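Local coordinates for protein mosquitocidal toxin (Lysinibacillus sphaericus, PDB 2VSE) that is a mosquitocidal holotoxin joining an ADP-ribosyltransferase domain to ricin-B-like lectin domains that probably bind carbohydrate, at residues I714-S719 against I730-Q735; I726-G731 against F811-P816; P473-A478 against A489-Y494; A464-S469 against D496-I501. All coordinates share one frame; numbering follows the deposited sequence.

Overall arrangement
The four contacts form two pairs in two different ricin-B lectin regions, on opposite sides of the chain's centre, with contacts 1 and 3 about 69 Å apart between centres. Contacts 1 and 2 share the hairpin of strands 713-717 and 724-728: contact 1, largely buried, ties the loop after it back to its first strand through side-chain amides, whereas contact 2, partly exposed, fastens its second strand to the turn at 811-816. Contacts 3 and 4 lie about 9 Å apart between centres. Contact 3 is the partly exposed mouth of a hairpin, with two backbone bonds, alanines and a Tyr-Thr CH-pi contact; contact 4 is a buried strand pair dominated by aromatic rings and aliphatic groups.

Contact 1: I714-S719 against I730-Q735; sequences IITMNS and IGINNQ
Gln735 lays its side chain across strand 714-717: CD1 of Ile714 packs 3.5 Å from its CD, the two side chains crossing at nearly a right angle, while its CG rests against Thr716. With CG beside the backbone N (chi1 -73°) and the rest of the chain extended, the glutamine delivers NE2 to OG1 of Thr716 at 2.9 Å, the hydroxyl oxygen lying in the amide plane. That hydroxyl gives its own proton to Ile714 O, and NE2 also bonds Asp728 O. OE1 takes the backbone N-H of Ile730 at 3.0 Å, on a lone pair. One residue earlier, Asn734 grips Met717 twice: its backbone O receives Met717 N at 3.0 Å, and its ND2 reaches Met717 O at 2.9 Å, standing 60° out of that carbonyl plane. A water joins Ile715 O to Gln735 O, and Ile715 O also accepts the indole N-H of Trp737. Gln735 and Trp737 are the outer residues of the QxW signature of ricin-B lectins. Because both ends of the buried Gln735 amide are hydrogen-bonded, one as donor and one as acceptor, its flip state is fixed and the loop is tied to the strand by directional polar bonds.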
loop_
_atom_site.group_PDB
_atom_site.type_symbol
_atom_site.label_atom_id
_atom_site.label_comp_id
_atom_site.label_asym_id
_atom_site.label_seq_id
_atom_site.Cartn_x
_atom_site.Cartn_y
_atom_site.Cartn_z
ATOM N N ILE A 714 22.654 16.996 25.479
ATOM C CA ILE A 714 21.369 17.680 25.279
ATOM C C ILE A 714 21.312 19.129 25.788
ATOM O O ILE A 714 22.070 19.527 26.687
ATOM C CB ILE A 714 20.199 16.867 25.862
ATOM C CG1 ILE A 714 20.202 16.902 27.404
ATOM C CG2 ILE A 714 20.190 15.424 25.311
ATOM C CD1 ILE A 714 19.021 16.174 28.015
ATOM N N ILE A 715 20.419 19.920 25.196
ATOM C CA ILE A 715 20.342 21.338 25.517
ATOM C C ILE A 715 19.889 21.491 26.970
ATOM O O ILE A 715 18.901 20.902 27.382
ATOM C CB ILE A 715 19.429 22.129 24.522
ATOM C CG1 ILE A 715 19.995 22.045 23.090
ATOM C CG2 ILE A 715 19.322 23.594 24.948
ATOM C CD1 ILE A 715 19.302 22.930 22.051
ATOM N N THR A 716 20.650 22.266 27.744
ATOM C CA THR A 716 20.420 22.368 29.177
ATOM C C THR A 716 20.467 23.815 29.633
ATOM O O THR A 716 21.384 24.559 29.279
ATOM C CB THR A 716 21.482 21.555 29.904
ATOM O OG1 THR A 716 21.389 20.205 29.452
ATOM C CG2 THR A 716 21.322 21.614 31.437
ATOM N N MET A 717 19.462 24.217 30.395
ATOM C CA MET A 717 19.469 25.525 31.035
ATOM C C MET A 717 20.448 25.460 32.216
ATOM O O MET A 717 20.383 24.511 33.012
ATOM C CB MET A 717 18.052 25.890 31.510
ATOM C CG MET A 717 17.959 27.268 32.159
ATOM S SD MET A 717 16.323 27.696 32.764
ATOM C CE MET A 717 15.730 28.619 31.407
ATOM N N ASN A 718 21.349 26.436 32.336
ATOM C CA ASN A 718 22.314 26.421 33.452
ATOM C C ASN A 718 21.656 26.742 34.794
ATOM O O ASN A 718 20.482 27.144 34.822
ATOM C CB ASN A 718 23.522 27.316 33.181
ATOM C CG ASN A 718 23.147 28.767 32.948
ATOM O OD1 ASN A 718 21.987 29.163 33.094
ATOM N ND2 ASN A 718 24.148 29.582 32.575
ATOM N N SER A 719 22.390 26.558 35.899
ATOM C CA SER A 719 21.808 26.761 37.218
ATOM C C SER A 719 21.260 28.165 37.468
ATOM O O SER A 719 20.203 28.302 38.105
ATOM C CB SER A 719 22.745 26.332 38.347
ATOM O OG SER A 719 24.052 26.818 38.169
ATOM N N ILE A 730 20.968 13.861 32.131
ATOM C CA ILE A 730 20.901 13.355 33.504
ATOM C C ILE A 730 19.476 13.415 34.042
ATOM O O ILE A 730 19.241 13.286 35.236
ATOM C CB ILE A 730 21.901 14.060 34.466
ATOM C CG1 ILE A 730 21.852 15.584 34.286
ATOM C CG2 ILE A 730 23.317 13.484 34.250
ATOM C CD1 ILE A 730 22.444 16.386 35.437
ATOM N N GLY A 731 18.525 13.611 33.131
ATOM C CA GLY A 731 17.094 13.562 33.436
ATOM C C GLY A 731 16.532 14.665 34.316
ATOM O O GLY A 731 15.614 14.428 35.080
ATOM N N ILE A 732 17.071 15.875 34.222
ATOM C CA ILE A 732 16.683 16.957 35.142
ATOM C C ILE A 732 15.655 17.911 34.541
ATOM O O ILE A 732 15.453 17.948 33.318
ATOM C CB ILE A 732 17.916 17.742 35.661
ATOM C CG1 ILE A 732 18.730 18.302 34.490
ATOM C CG2 ILE A 732 18.777 16.846 36.559
ATOM C CD1 ILE A 732 19.864 19.237 34.898
ATOM N N ASN A 733 14.993 18.674 35.405
ATOM C CA ASN A 733 13.993 19.661 34.953
ATOM C C ASN A 733 14.561 20.637 33.909
ATOM O O ASN A 733 13.853 20.980 32.955
ATOM C CB ASN A 733 13.372 20.421 36.136
ATOM C CG ASN A 733 12.430 19.555 36.972
ATOM O OD1 ASN A 733 11.362 19.138 36.512
ATOM N ND2 ASN A 733 12.816 19.297 38.215
ATOM N N ASN A 734 15.823 21.053 34.082
ATOM C CA ASN A 734 16.486 21.986 33.150
ATOM C C ASN A 734 16.852 21.420 31.765
ATOM O O ASN A 734 17.474 22.104 30.956
ATOM C CB ASN A 734 17.736 22.597 33.803
ATOM C CG ASN A 734 17.397 23.654 34.838
ATOM O OD1 ASN A 734 16.303 23.644 35.421
ATOM N ND2 ASN A 734 18.340 24.559 35.095
ATOM N N GLN A 735 16.459 20.183 31.490
ATOM C CA GLN A 735 16.785 19.536 30.227
ATOM C C GLN A 735 15.500 19.104 29.526
ATOM O O GLN A 735 15.508 18.462 28.464
ATOM C CB GLN A 735 17.678 18.327 30.486
ATOM C CG GLN A 735 19.096 18.705 30.876
ATOM C CD GLN A 735 19.981 17.510 31.148
ATOM O OE1 GLN A 735 19.549 16.513 31.750
ATOM N NE2 GLN A 735 21.224 17.593 30.703
HETATM O O HOH W 1 17.151 18.817 26.365
HETATM O O HOH W 2 18.199 26.328 37.533
#

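Contact 2: I726-G731 against F811-P816; sequences IFDNIG and FANNTP
Backbone bonds come first: Ile726 N donates to Thr815 O and Asn814 N donates to Ile726 O, each at 2.9 Å, so that one residue of the strand is held on both its N-H and its carbonyl by the turn. That turn is type II, running from Ala812 to Thr815, and the positive phi of Asn814 at its third position belongs to it. Inside the turn, Ala812 O is gripped by both the N-H and the hydroxyl of Thr815.

Polar side-chain bonds centre on Asn813. Its OD1 accepts Asp728 N at 2.9 Å, and its ND2 reaches Asp728 OD2 at 3.1 Å, meeting the carboxylate from above its plane, with the two flat groups 72° apart. The other carboxylate oxygen, OD1, forms a salt bridge with Lys713.

The same asparagine amide also stacks on the Phe727 ring. The two planes are only 13° apart, and Asn813 CG sits 3.7 Å above the middle of the ring. Asn814 comes to the ring edge instead, its ND2 3.7 Å from CE1 of Phe727. A bound MPD molecule, probably from the crystallisation liquor, lies close to this phenylalanine.

Apolar contact is lighter: Ile726 CG2 touches Thr815 CB at 3.9 Å, and its CG1 lies 4.2 Å from Phe811 CD1.

The contact joins two parts of the C-terminal ricin-B lectin region: strand 724-728 pairs on one side with strand 713-717, while the turn leads into strand 817-821; Val806, on strand 802-806, packs against both Ile726 and Phe811.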
loop_
_atom_site.group_PDB
_atom_site.type_symbol
_atom_site.label_atom_id
_atom_site.label_comp_id
_atom_site.label_asym_id
_atom_site.label_seq_id
_atom_site.Cartn_x
_atom_site.Cartn_y
_atom_site.Cartn_z
ATOM N N ILE A 726 25.264 22.734 26.608
ATOM C CA ILE A 726 25.161 21.297 26.309
ATOM C C ILE A 726 25.632 20.539 27.536
ATOM O O ILE A 726 26.519 20.987 28.235
ATOM C CB ILE A 726 26.043 20.888 25.090
ATOM C CG1 ILE A 726 25.500 19.644 24.384
ATOM C CG2 ILE A 726 27.514 20.650 25.518
ATOM C CD1 ILE A 726 24.181 19.821 23.658
ATOM N N PHE A 727 25.055 19.375 27.802
ATOM C CA PHE A 727 25.396 18.624 29.017
ATOM C C PHE A 727 24.849 17.198 28.910
ATOM O O PHE A 727 23.809 16.987 28.271
ATOM C CB PHE A 727 24.792 19.318 30.256
ATOM C CG PHE A 727 25.448 18.930 31.557
ATOM C CD1 PHE A 727 26.438 19.730 32.114
ATOM C CD2 PHE A 727 25.073 17.771 32.230
ATOM C CE1 PHE A 727 27.053 19.380 33.318
ATOM C CE2 PHE A 727 25.684 17.415 33.423
ATOM C CZ PHE A 727 26.681 18.235 33.972
ATOM N N ASP A 728 25.528 16.221 29.523
ATOM C CA ASP A 728 25.015 14.852 29.534
ATOM C C ASP A 728 23.537 14.843 29.933
ATOM O O ASP A 728 23.090 15.629 30.769
ATOM C CB ASP A 728 25.753 13.942 30.528
ATOM C CG ASP A 728 27.239 13.858 30.271
ATOM O OD1 ASP A 728 27.671 13.867 29.097
ATOM O OD2 ASP A 728 27.981 13.768 31.262
ATOM N N ASN A 729 22.770 13.952 29.332
ATOM C CA ASN A 729 21.385 13.748 29.742
ATOM C C ASN A 729 21.394 13.101 31.124
ATOM O O ASN A 729 21.823 11.952 31.279
ATOM C CB ASN A 729 20.659 12.843 28.741
ATOM C CG ASN A 729 19.123 12.718 29.003
ATOM O OD1 ASN A 729 18.624 12.906 30.118
ATOM N ND2 ASN A 729 18.386 12.395 27.941
ATOM N N ILE A 730 20.968 13.861 32.131
ATOM C CA ILE A 730 20.901 13.355 33.504
ATOM C C ILE A 730 19.476 13.415 34.042
ATOM O O ILE A 730 19.241 13.286 35.236
ATOM C CB ILE A 730 21.901 14.060 34.466
ATOM C CG1 ILE A 730 21.852 15.584 34.286
ATOM C CG2 ILE A 730 23.317 13.484 34.250
ATOM C CD1 ILE A 730 22.444 16.386 35.437
ATOM N N GLY A 731 18.525 13.611 33.131
ATOM C CA GLY A 731 17.094 13.562 33.436
ATOM C C GLY A 731 16.532 14.665 34.316
ATOM O O GLY A 731 15.614 14.428 35.080
ATOM N N PHE A 811 31.976 19.123 22.783
ATOM C CA PHE A 811 30.916 18.472 23.542
ATOM C C PHE A 811 31.213 18.271 25.013
ATOM O O PHE A 811 30.498 17.525 25.677
ATOM C CB PHE A 811 30.425 17.176 22.866
ATOM C CG PHE A 811 29.523 17.453 21.715
ATOM C CD1 PHE A 811 28.146 17.550 21.910
ATOM C CD2 PHE A 811 30.054 17.748 20.454
ATOM C CE1 PHE A 811 27.309 17.871 20.874
ATOM C CE2 PHE A 811 29.217 18.076 19.408
ATOM C CZ PHE A 811 27.829 18.134 19.621
ATOM N N ALA A 812 32.243 18.940 25.523
ATOM C CA ALA A 812 32.475 18.938 26.956
ATOM C C ALA A 812 31.251 19.543 27.648
ATOM O O ALA A 812 30.653 20.506 27.159
ATOM C CB ALA A 812 33.745 19.704 27.313
ATOM N N ASN A 813 30.871 18.951 28.775
ATOM C CA ASN A 813 29.822 19.495 29.619
ATOM C C ASN A 813 30.002 20.995 29.878
ATOM O O ASN A 813 31.118 21.456 30.214
ATOM C CB ASN A 813 29.762 18.735 30.960
ATOM C CG ASN A 813 29.048 17.384 30.855
ATOM O OD1 ASN A 813 28.170 17.182 30.003
ATOM N ND2 ASN A 813 29.408 16.459 31.749
ATOM N N ASN A 814 28.900 21.730 29.703
ATOM C CA ASN A 814 28.806 23.177 29.954
ATOM C C ASN A 814 29.282 24.069 28.811
ATOM O O ASN A 814 29.324 25.298 28.969
ATOM C CB ASN A 814 29.459 23.589 31.288
ATOM C CG ASN A 814 28.607 23.212 32.490
ATOM O OD1 ASN A 814 27.447 23.629 32.594
ATOM N ND2 ASN A 814 29.169 22.435 33.400
ATOM N N THR A 815 29.623 23.471 27.676
ATOM C CA THR A 815 29.911 24.246 26.481
ATOM C C THR A 815 28.615 24.965 26.105
ATOM O O THR A 815 27.577 24.325 25.993
ATOM C CB THR A 815 30.353 23.332 25.331
ATOM O OG1 THR A 815 31.485 22.556 25.742
ATOM C CG2 THR A 815 30.701 24.148 24.106
ATOM N N PRO A 816 28.654 26.296 25.969
ATOM C CA PRO A 816 27.442 27.046 25.625
ATOM C C PRO A 816 26.847 26.669 24.268
ATOM O O PRO A 816 27.565 26.173 23.397
ATOM C CB PRO A 816 27.932 28.498 25.580
ATOM C CG PRO A 816 29.365 28.414 25.435
ATOM C CD PRO A 816 29.814 27.181 26.141
#

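Contact 3: P473-A478 against A489-Y494; sequences PNYSLA and AATGDY
Tyr475 and Thr491 lie side by side and point the same way, with methyl CG2 of the threonine over one face of the ring. The methyl sits 3.8 Å from the ring centroid and 22° off the ring normal, a CH-pi contact displaced toward the CE1-CZ side. Thr491 can offer that methyl because its chi1 of 57° puts OG1 between the backbone N and the carbonyl carbon and turns CG2 beside the N. At the ring's edge, near its plane, lies Ala489 O, and nearer the backbone the tyrosine CB faces Ala489 CB at 4.2 Å.

The backbones that carry them are antiparallel. Ser476 and Ala490 form the hydrogen-bonded pair, Ser476 N to Ala490 O at 3.0 Å and Ala490 N to Ser476 O at 2.9 Å. Leu477 and Ala489 form the non-hydrogen-bonded pair, their side chains on the opposite face of the sheet from those of Ser476 and Ala490. Ala478 CB meets Ala490 CB at 4.4 Å, a light touch between small groups. Beyond the paired part, the Thr491 CA-H points almost straight at Asn474 O, 3.4 Å from CA, and a water is hydrogen-bonded with Ser476 OG.

Gln497, the glutamine of a QxW signature, holds the loop that follows, through Thr491 O and Tyr494 N. Hairpins of this kind are building units of the beta-trefoil, and the QxW motif that follows is the ricin-B signature, here in the lectin region at 419-550.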
loop_
_atom_site.group_PDB
_atom_site.type_symbol
_atom_site.label_atom_id
_atom_site.label_comp_id
_atom_site.label_asym_id
_atom_site.label_seq_id
_atom_site.Cartn_x
_atom_site.Cartn_y
_atom_site.Cartn_z
ATOM N N PRO A 473 -14.041 9.675 -21.191
ATOM C CA PRO A 473 -14.777 8.645 -20.442
ATOM C C PRO A 473 -15.710 7.797 -21.311
ATOM O O PRO A 473 -15.973 6.641 -20.972
ATOM C CB PRO A 473 -15.584 9.449 -19.420
ATOM C CG PRO A 473 -14.947 10.795 -19.376
ATOM C CD PRO A 473 -14.367 11.034 -20.724
ATOM N N ASN A 474 -16.195 8.358 -22.418
ATOM C CA ASN A 474 -17.013 7.626 -23.391
ATOM C C ASN A 474 -16.294 6.481 -24.089
ATOM O O ASN A 474 -16.935 5.609 -24.675
ATOM C CB ASN A 474 -17.535 8.571 -24.466
ATOM C CG ASN A 474 -18.805 9.281 -24.052
ATOM O OD1 ASN A 474 -19.737 8.659 -23.536
ATOM N ND2 ASN A 474 -18.856 10.585 -24.287
ATOM N N TYR A 475 -14.966 6.491 -24.055
ATOM C CA TYR A 475 -14.204 5.459 -24.732
ATOM C C TYR A 475 -13.572 4.518 -23.729
ATOM O O TYR A 475 -13.032 4.943 -22.700
ATOM C CB TYR A 475 -13.150 6.057 -25.663
ATOM C CG TYR A 475 -13.731 6.875 -26.796
ATOM C CD1 TYR A 475 -13.795 6.364 -28.096
ATOM C CD2 TYR A 475 -14.225 8.163 -26.571
ATOM C CE1 TYR A 475 -14.335 7.124 -29.149
ATOM C CE2 TYR A 475 -14.767 8.918 -27.602
ATOM C CZ TYR A 475 -14.821 8.402 -28.890
ATOM O OH TYR A 475 -15.358 9.178 -29.909
ATOM N N SER A 476 -13.660 3.230 -24.038
ATOM C CA SER A 476 -13.035 2.196 -23.231
ATOM C C SER A 476 -12.188 1.302 -24.115
ATOM O O SER A 476 -12.390 1.235 -25.338
ATOM C CB SER A 476 -14.086 1.365 -22.496
ATOM O OG SER A 476 -14.924 0.657 -23.407
ATOM N N LEU A 477 -11.244 0.615 -23.487
ATOM C CA LEU A 477 -10.334 -0.294 -24.167
ATOM C C LEU A 477 -11.112 -1.485 -24.734
ATOM O O LEU A 477 -11.792 -2.186 -23.991
ATOM C CB LEU A 477 -9.285 -0.780 -23.166
ATOM C CG LEU A 477 -7.827 -0.907 -23.586
ATOM C CD1 LEU A 477 -7.303 0.411 -24.149
ATOM C CD2 LEU A 477 -6.991 -1.346 -22.392
ATOM N N ALA A 478 -11.010 -1.703 -26.045
ATOM C CA ALA A 478 -11.772 -2.759 -26.733
ATOM C C ALA A 478 -10.917 -3.566 -27.697
ATOM O O ALA A 478 -9.880 -3.091 -28.178
ATOM C CB ALA A 478 -12.966 -2.169 -27.488
ATOM N N ALA A 489 -9.590 1.876 -28.661
ATOM C CA ALA A 489 -10.521 2.492 -27.732
ATOM C C ALA A 489 -11.794 2.796 -28.504
ATOM O O ALA A 489 -11.736 3.306 -29.621
ATOM C CB ALA A 489 -9.929 3.752 -27.138
ATOM N N ALA A 490 -12.942 2.475 -27.921
ATOM C CA ALA A 490 -14.207 2.683 -28.615
ATOM C C ALA A 490 -15.365 3.011 -27.683
ATOM O O ALA A 490 -15.327 2.721 -26.477
ATOM C CB ALA A 490 -14.543 1.468 -29.491
ATOM N N THR A 491 -16.390 3.626 -28.270
ATOM C CA THR A 491 -17.632 3.943 -27.580
ATOM C C THR A 491 -18.455 2.667 -27.328
ATOM O O THR A 491 -18.057 1.569 -27.725
ATOM C CB THR A 491 -18.464 4.913 -28.412
ATOM O OG1 THR A 491 -18.700 4.340 -29.705
ATOM C CG2 THR A 491 -17.737 6.239 -28.573
ATOM N N GLY A 492 -19.598 2.820 -26.667
ATOM C CA GLY A 492 -20.509 1.711 -26.442
ATOM C C GLY A 492 -20.259 0.963 -25.152
ATOM O O GLY A 492 -19.248 1.161 -24.479
ATOM N N ASP A 493 -21.191 0.079 -24.813
ATOM C CA ASP A 493 -21.130 -0.658 -23.559
ATOM C C ASP A 493 -21.450 -2.137 -23.819
ATOM O O ASP A 493 -22.382 -2.714 -23.247
ATOM C CB ASP A 493 -22.075 -0.022 -22.531
ATOM C CG ASP A 493 -21.843 -0.534 -21.132
ATOM O OD1 ASP A 493 -20.677 -0.600 -20.713
ATOM O OD2 ASP A 493 -22.828 -0.875 -20.445
ATOM N N TYR A 494 -20.663 -2.742 -24.704
ATOM C CA TYR A 494 -20.891 -4.117 -25.119
ATOM C C TYR A 494 -20.071 -5.034 -24.259
ATOM O O TYR A 494 -19.064 -4.612 -23.692
ATOM C CB TYR A 494 -20.537 -4.298 -26.589
ATOM C CG TYR A 494 -21.429 -3.505 -27.504
ATOM C CD1 TYR A 494 -22.746 -3.908 -27.744
ATOM C CD2 TYR A 494 -20.968 -2.341 -28.122
ATOM C CE1 TYR A 494 -23.575 -3.182 -28.585
ATOM C CE2 TYR A 494 -21.792 -1.609 -28.970
ATOM C CZ TYR A 494 -23.090 -2.034 -29.188
ATOM O OH TYR A 494 -23.912 -1.314 -30.019
HETATM O O HOH W 3 -19.464 4.433 -24.645
HETATM O O HOH W 4 -16.759 2.391 -24.531
#

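Contact 4: A464-S469 against D496-I501; sequences AYKIKS and DQYWLI
The Tyr465 ring has Ile501 CD1 over one face, 3.9 Å from its centroid, and Trp499 O at its edge, in plane. Tyr498 takes Lys466 CG over a face and Ala464 O at the edge. The Trp499 indole meets Tyr465 O near its plane at the edge, while Ile467 CD1 comes obliquely to its CD1 at 3.7 Å. Gln497, Tyr498 and Trp499 spell the QxW signature of this ricin-B beta-trefoil, here seated against strand 464-469.

Tyr465 and Trp499 are the antiparallel hydrogen-bonded pair: Tyr465 N to Trp499 O and Trp499 N to Tyr465 O are both 2.7 Å, the second noticeably bent at 142°. Their side chains share one face of the sheet. On the other face Lys466 runs extended past the Tyr498 ring, its CD 3.9 Å from Tyr498 OH. Lys466 NZ bonds Gly492 O and forms a salt bridge with Asp493, whose OD1 also takes the Tyr498 hydroxyl. Trp499 NE1 donates to Leu477 O, so the buried indole nitrogen is satisfied.

Ala464 CB fits between Tyr498 CB and Leu500 CD2, 4.0 Å from each. The strand axes are 121° apart, well away from strict antiparallel, and beyond the paired residues a water accepts the N-H of Ile467, its oxygen 2.9 Å from Ile467 N.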
loop_
_atom_site.group_PDB
_atom_site.type_symbol
_atom_site.label_atom_id
_atom_site.label_comp_id
_atom_site.label_asym_id
_atom_site.label_seq_id
_atom_site.Cartn_x
_atom_site.Cartn_y
_atom_site.Cartn_z
ATOM N N ALA A 464 -16.425 -8.559 -14.411
ATOM C CA ALA A 464 -15.344 -8.101 -15.283
ATOM C C ALA A 464 -15.226 -6.583 -15.261
ATOM O O ALA A 464 -16.085 -5.896 -14.707
ATOM C CB ALA A 464 -15.558 -8.590 -16.679
ATOM N N TYR A 465 -14.166 -6.052 -15.870
ATOM C CA TYR A 465 -13.860 -4.629 -15.757
ATOM C C TYR A 465 -14.009 -3.890 -17.066
ATOM O O TYR A 465 -13.579 -4.381 -18.120
ATOM C CB TYR A 465 -12.428 -4.426 -15.278
ATOM C CG TYR A 465 -12.185 -4.811 -13.834
ATOM C CD1 TYR A 465 -12.150 -3.837 -12.830
ATOM C CD2 TYR A 465 -11.966 -6.143 -13.472
ATOM C CE1 TYR A 465 -11.904 -4.178 -11.508
ATOM C CE2 TYR A 465 -11.722 -6.492 -12.153
ATOM C CZ TYR A 465 -11.694 -5.511 -11.175
ATOM O OH TYR A 465 -11.445 -5.859 -9.866
ATOM N N LYS A 466 -14.602 -2.699 -16.998
ATOM C CA LYS A 466 -14.432 -1.740 -18.079
ATOM C C LYS A 466 -13.160 -0.919 -17.788
ATOM O O LYS A 466 -12.940 -0.467 -16.658
ATOM C CB LYS A 466 -15.663 -0.845 -18.256
ATOM C CG LYS A 466 -15.872 -0.406 -19.695
ATOM C CD LYS A 466 -17.293 0.079 -19.948
ATOM C CE LYS A 466 -17.587 0.194 -21.436
ATOM N NZ LYS A 466 -18.691 1.169 -21.746
ATOM N N ILE A 467 -12.320 -0.772 -18.811
ATOM C CA ILE A 467 -11.077 -0.004 -18.718
ATOM C C ILE A 467 -11.244 1.270 -19.531
ATOM O O ILE A 467 -11.117 1.267 -20.757
ATOM C CB ILE A 467 -9.867 -0.813 -19.206
ATOM C CG1 ILE A 467 -9.769 -2.136 -18.430
ATOM C CG2 ILE A 467 -8.589 -0.003 -19.032
ATOM C CD1 ILE A 467 -8.832 -3.150 -19.036
ATOM N N LYS A 468 -11.525 2.361 -18.822
ATOM C CA LYS A 468 -11.969 3.606 -19.432
ATOM C C LYS A 468 -10.886 4.661 -19.419
ATOM O O LYS A 468 -10.229 4.896 -18.402
ATOM C CB LYS A 468 -13.214 4.133 -18.709
ATOM C CG LYS A 468 -14.445 3.208 -18.811
ATOM C CD LYS A 468 -15.528 3.489 -17.755
ATOM C CE LYS A 468 -16.373 4.719 -18.069
ATOM N NZ LYS A 468 -16.961 4.662 -19.430
ATOM N N SER A 469 -10.710 5.292 -20.572
ATOM C CA SER A 469 -9.897 6.492 -20.717
ATOM C C SER A 469 -10.248 7.549 -19.664
ATOM O O SER A 469 -11.426 7.824 -19.420
ATOM C CB SER A 469 -10.138 7.049 -22.117
ATOM O OG SER A 469 -9.930 8.447 -22.175
ATOM N N ASP A 496 -18.008 -7.387 -24.978
ATOM C CA ASP A 496 -16.605 -7.593 -25.402
ATOM C C ASP A 496 -15.714 -6.379 -25.181
ATOM O O ASP A 496 -14.587 -6.338 -25.682
ATOM C CB ASP A 496 -16.504 -8.093 -26.855
ATOM C CG ASP A 496 -17.094 -7.125 -27.864
ATOM O OD1 ASP A 496 -17.130 -7.508 -29.052
ATOM O OD2 ASP A 496 -17.527 -6.006 -27.486
ATOM N N GLN A 497 -16.237 -5.397 -24.443
ATOM C CA GLN A 497 -15.463 -4.241 -23.998
ATOM C C GLN A 497 -15.186 -4.352 -22.507
ATOM O O GLN A 497 -14.740 -3.395 -21.877
ATOM C CB GLN A 497 -16.211 -2.954 -24.314
ATOM C CG GLN A 497 -16.611 -2.838 -25.766
ATOM C CD GLN A 497 -17.337 -1.548 -26.051
ATOM O OE1 GLN A 497 -18.560 -1.508 -26.047
ATOM N NE2 GLN A 497 -16.588 -0.485 -26.303
ATOM N N TYR A 498 -15.475 -5.530 -21.951
ATOM C CA TYR A 498 -15.168 -5.845 -20.565
ATOM C C TYR A 498 -14.027 -6.847 -20.467
ATOM O O TYR A 498 -13.849 -7.683 -21.342
ATOM C CB TYR A 498 -16.401 -6.367 -19.837
ATOM C CG TYR A 498 -17.383 -5.286 -19.492
ATOM C CD1 TYR A 498 -17.376 -4.686 -18.230
ATOM C CD2 TYR A 498 -18.326 -4.860 -20.425
ATOM C CE1 TYR A 498 -18.275 -3.682 -17.913
ATOM C CE2 TYR A 498 -19.229 -3.864 -20.118
ATOM C CZ TYR A 498 -19.194 -3.272 -18.862
ATOM O OH TYR A 498 -20.106 -2.276 -18.573
ATOM N N TRP A 499 -13.267 -6.763 -19.383
ATOM C CA TRP A 499 -12.026 -7.514 -19.253
ATOM C C TRP A 499 -11.927 -8.199 -17.901
ATOM O O TRP A 499 -12.211 -7.603 -16.850
ATOM C CB TRP A 499 -10.805 -6.608 -19.472
ATOM C CG TRP A 499 -10.804 -5.963 -20.831
ATOM C CD1 TRP A 499 -11.408 -4.800 -21.177
ATOM C CD2 TRP A 499 -10.199 -6.471 -22.025
ATOM N NE1 TRP A 499 -11.225 -4.547 -22.501
ATOM C CE2 TRP A 499 -10.477 -5.548 -23.050
ATOM C CE3 TRP A 499 -9.440 -7.614 -22.323
ATOM C CZ2 TRP A 499 -10.030 -5.726 -24.363
ATOM C CZ3 TRP A 499 -9.002 -7.797 -23.629
ATOM C CH2 TRP A 499 -9.296 -6.850 -24.635
ATOM N N LEU A 500 -11.530 -9.464 -17.959
ATOM C CA LEU A 500 -11.315 -10.284 -16.797
ATOM C C LEU A 500 -9.869 -10.076 -16.425
ATOM O O LEU A 500 -8.971 -10.328 -17.242
ATOM C CB LEU A 500 -11.575 -11.756 -17.137
ATOM C CG LEU A 500 -13.029 -12.165 -17.444
ATOM C CD1 LEU A 500 -13.077 -13.481 -18.202
ATOM C CD2 LEU A 500 -13.873 -12.216 -16.168
ATOM N N ILE A 501 -9.651 -9.589 -15.202
ATOM C CA ILE A 501 -8.324 -9.249 -14.733
ATOM C C ILE A 501 -7.872 -10.296 -13.710
ATOM O O ILE A 501 -8.383 -10.364 -12.603
ATOM C CB ILE A 501 -8.271 -7.816 -14.166
ATOM C CG1 ILE A 501 -8.647 -6.792 -15.250
ATOM C CG2 ILE A 501 -6.890 -7.510 -13.652
ATOM C CD1 ILE A 501 -8.735 -5.326 -14.778
HETATM O O HOH W 5 -12.916 -1.708 -21.455
#